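Hypothetical protein (Pyrococcus furiosus, PDB 2FZF) is of unknown function but belongs to the rubrerythrin family of the ferritin clan, whose members are typically four-helix-bundle proteins that bind a di-iron centre. Local coordinates at residues A[14-19]-A[87-92]. Numbering follows the deposited sequence.
Sequences EKMADF and EHIGPE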
loop_
_atom_site.group_PDB
_atom_site.type_symbol
_atom_site.label_atom_id
_atom_site.label_comp_id
_atom_site.label_asym_id
_atom_site.label_seq_id
_atom_site.Cartn_x
_atom_site.Cartn_y
_atom_site.Cartn_z
ATOM N N GLU A 14 -23.537 -2.091 1.837
ATOM C CA GLU A 14 -24.637 -3.046 1.897
ATOM C C GLU A 14 -25.702 -2.757 0.853
ATOM O O GLU A 14 -26.219 -3.668 0.208
ATOM C CB GLU A 14 -25.266 -3.026 3.293
ATOM C CG GLU A 14 -26.159 -4.229 3.577
ATOM C CD GLU A 14 -25.380 -5.538 3.686
ATOM O OE1 GLU A 14 -24.376 -5.699 2.952
ATOM O OE2 GLU A 14 -25.786 -6.406 4.498
ATOM N N LYS A 15 -26.030 -1.485 0.676
ATOM C CA LYS A 15 -27.054 -1.145 -0.293
ATOM C C LYS A 15 -26.526 -0.925 -1.699
ATOM O O LYS A 15 -26.916 0.023 -2.374
ATOM C CB LYS A 15 -27.831 0.077 0.170
ATOM C CG LYS A 15 -27.060 1.352 0.123
ATOM C CD LYS A 15 -27.950 2.502 0.556
ATOM C CE LYS A 15 -29.233 2.595 -0.291
ATOM N NZ LYS A 15 -29.006 2.833 -1.763
ATOM N N MET A 16 -25.635 -1.810 -2.136
ATOM C CA MET A 16 -25.088 -1.727 -3.480
ATOM C C MET A 16 -26.090 -2.434 -4.382
ATOM O O MET A 16 -26.171 -2.157 -5.580
ATOM C CB MET A 16 -23.729 -2.436 -3.568
ATOM C CG MET A 16 -22.495 -1.531 -3.462
ATOM S SD MET A 16 -20.924 -2.455 -3.589
ATOM C CE MET A 16 -20.865 -2.847 -5.325
ATOM N N ALA A 17 -26.872 -3.341 -3.804
ATOM C CA ALA A 17 -27.847 -4.082 -4.592
ATOM C C ALA A 17 -28.968 -3.208 -5.142
ATOM O O ALA A 17 -29.715 -3.636 -6.022
ATOM C CB ALA A 17 -28.423 -5.230 -3.779
ATOM N N ASP A 18 -29.084 -1.985 -4.637
ATOM C CA ASP A 18 -30.119 -1.071 -5.112
ATOM C C ASP A 18 -29.796 -0.487 -6.475
ATOM O O ASP A 18 -30.595 0.278 -7.019
ATOM C CB ASP A 18 -30.323 0.083 -4.122
ATOM C CG ASP A 18 -31.267 -0.282 -2.984
ATOM O OD1 ASP A 18 -32.418 -0.665 -3.278
ATOM O OD2 ASP A 18 -30.866 -0.182 -1.802
ATOM N N PHE A 19 -28.627 -0.836 -7.021
ATOM C CA PHE A 19 -28.189 -0.316 -8.323
ATOM C C PHE A 19 -27.719 -1.394 -9.285
ATOM O O PHE A 19 -27.371 -2.500 -8.877
ATOM C CB PHE A 19 -27.053 0.702 -8.155
ATOM C CG PHE A 19 -27.350 1.785 -7.159
ATOM C CD1 PHE A 19 -27.258 1.536 -5.797
ATOM C CD2 PHE A 19 -27.753 3.047 -7.585
ATOM C CE1 PHE A 19 -27.568 2.526 -4.869
ATOM C CE2 PHE A 19 -28.067 4.050 -6.669
ATOM C CZ PHE A 19 -27.974 3.790 -5.311
ATOM N N GLU A 87 -27.032 9.110 -6.193
ATOM C CA GLU A 87 -26.556 8.501 -4.970
ATOM C C GLU A 87 -25.116 8.004 -5.122
ATOM O O GLU A 87 -24.577 7.909 -6.232
ATOM C CB GLU A 87 -27.488 7.351 -4.549
ATOM C CG GLU A 87 -28.987 7.732 -4.332
ATOM C CD GLU A 87 -29.253 8.717 -3.171
ATOM O OE1 GLU A 87 -28.694 8.543 -2.058
ATOM O OE2 GLU A 87 -30.053 9.662 -3.373
ATOM N N HIS A 88 -24.483 7.711 -3.995
ATOM C CA HIS A 88 -23.118 7.224 -4.020
ATOM C C HIS A 88 -22.762 6.490 -2.732
ATOM O O HIS A 88 -23.173 6.883 -1.637
ATOM C CB HIS A 88 -22.154 8.388 -4.277
ATOM C CG HIS A 88 -22.007 9.339 -3.127
ATOM N ND1 HIS A 88 -21.431 8.977 -1.929
ATOM C CD2 HIS A 88 -22.297 10.658 -3.022
ATOM C CE1 HIS A 88 -21.369 10.031 -1.136
ATOM N NE2 HIS A 88 -21.886 11.064 -1.774
ATOM N N ILE A 89 -22.005 5.410 -2.879
ATOM C CA ILE A 89 -21.580 4.609 -1.740
ATOM C C ILE A 89 -20.305 5.168 -1.129
ATOM O O ILE A 89 -19.396 5.592 -1.844
ATOM C CB ILE A 89 -21.298 3.145 -2.151
ATOM C CG1 ILE A 89 -22.573 2.483 -2.678
ATOM C CG2 ILE A 89 -20.749 2.375 -0.970
ATOM C CD1 ILE A 89 -23.693 2.400 -1.664
ATOM N N GLY A 90 -20.247 5.171 0.196
ATOM C CA GLY A 90 -19.062 5.645 0.886
ATOM C C GLY A 90 -18.862 7.142 0.858
ATOM O O GLY A 90 -19.589 7.851 0.180
ATOM N N PRO A 91 -17.859 7.655 1.586
ATOM C CA PRO A 91 -17.612 9.100 1.610
ATOM C C PRO A 91 -17.184 9.705 0.277
ATOM O O PRO A 91 -16.383 9.135 -0.461
ATOM C CB PRO A 91 -16.549 9.253 2.705
ATOM C CG PRO A 91 -15.790 7.976 2.627
ATOM C CD PRO A 91 -16.875 6.935 2.422
ATOM N N GLU A 92 -17.735 10.869 -0.026
ATOM C CA GLU A 92 -17.407 11.547 -1.264
ATOM C C GLU A 92 -16.413 12.667 -0.977
ATOM O O GLU A 92 -16.767 13.721 -0.437
ATOM C CB GLU A 92 -18.678 12.090 -1.912
ATOM C CG GLU A 92 -18.444 13.050 -3.054
ATOM C CD GLU A 92 -19.719 13.368 -3.804
ATOM O OE1 GLU A 92 -20.191 12.500 -4.576
ATOM O OE2 GLU A 92 -20.256 14.482 -3.609
#
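Glu-87 meets Phe-19 where two loops pack on the outside of a ferritin-like helical bundle. One loop, 14-19, leads into helix 21-44. The other, 87-92, belongs to the long connection from helix 63-76 to helix 103-129, the crossover that links the two halves of such a bundle. CB of Glu-87 lies 3.7 Å from CZ of Phe-19, and the two side chains run at about a right angle. The contact uses the aliphatic base of the glutamate. Its chain then bends at chi2 (-64°), and the carboxylate leads away from the 14-19 loop. OE1 of Glu-87 stays 5.7 Å from NZ of Lys-15, too far for a salt bridge, though the opposite charges may still attract weakly. The backbones of His-88 and Gly-90 are hydrogen-bonded to Leu-11, which ties this loop to the N-terminal segment. Between them, the CB of Ile-89 is directed toward the 14-19 loop, and Ile-89 buries more surface against it than any other residue of 87-92. CG1 of Ile-89 is 4.1 Å from CG of Met-16, the two chains crossing at about a right angle. Met-16 is buried and also packs on Leu-24 and on Phe-123 and Leu-127 of helix 103-129. From Gly-90 on, the chain leaves the contact. Pro-91 rests on Trp-112 instead. Across from Ile-89, a type I turn from Met-16 to Phe-19 is closed by Phe-19 N to Met-16 O at 3.1 Å. Beside this turn, CD1 of Ile-89 reaches CG of Lys-15 at 4.0 Å.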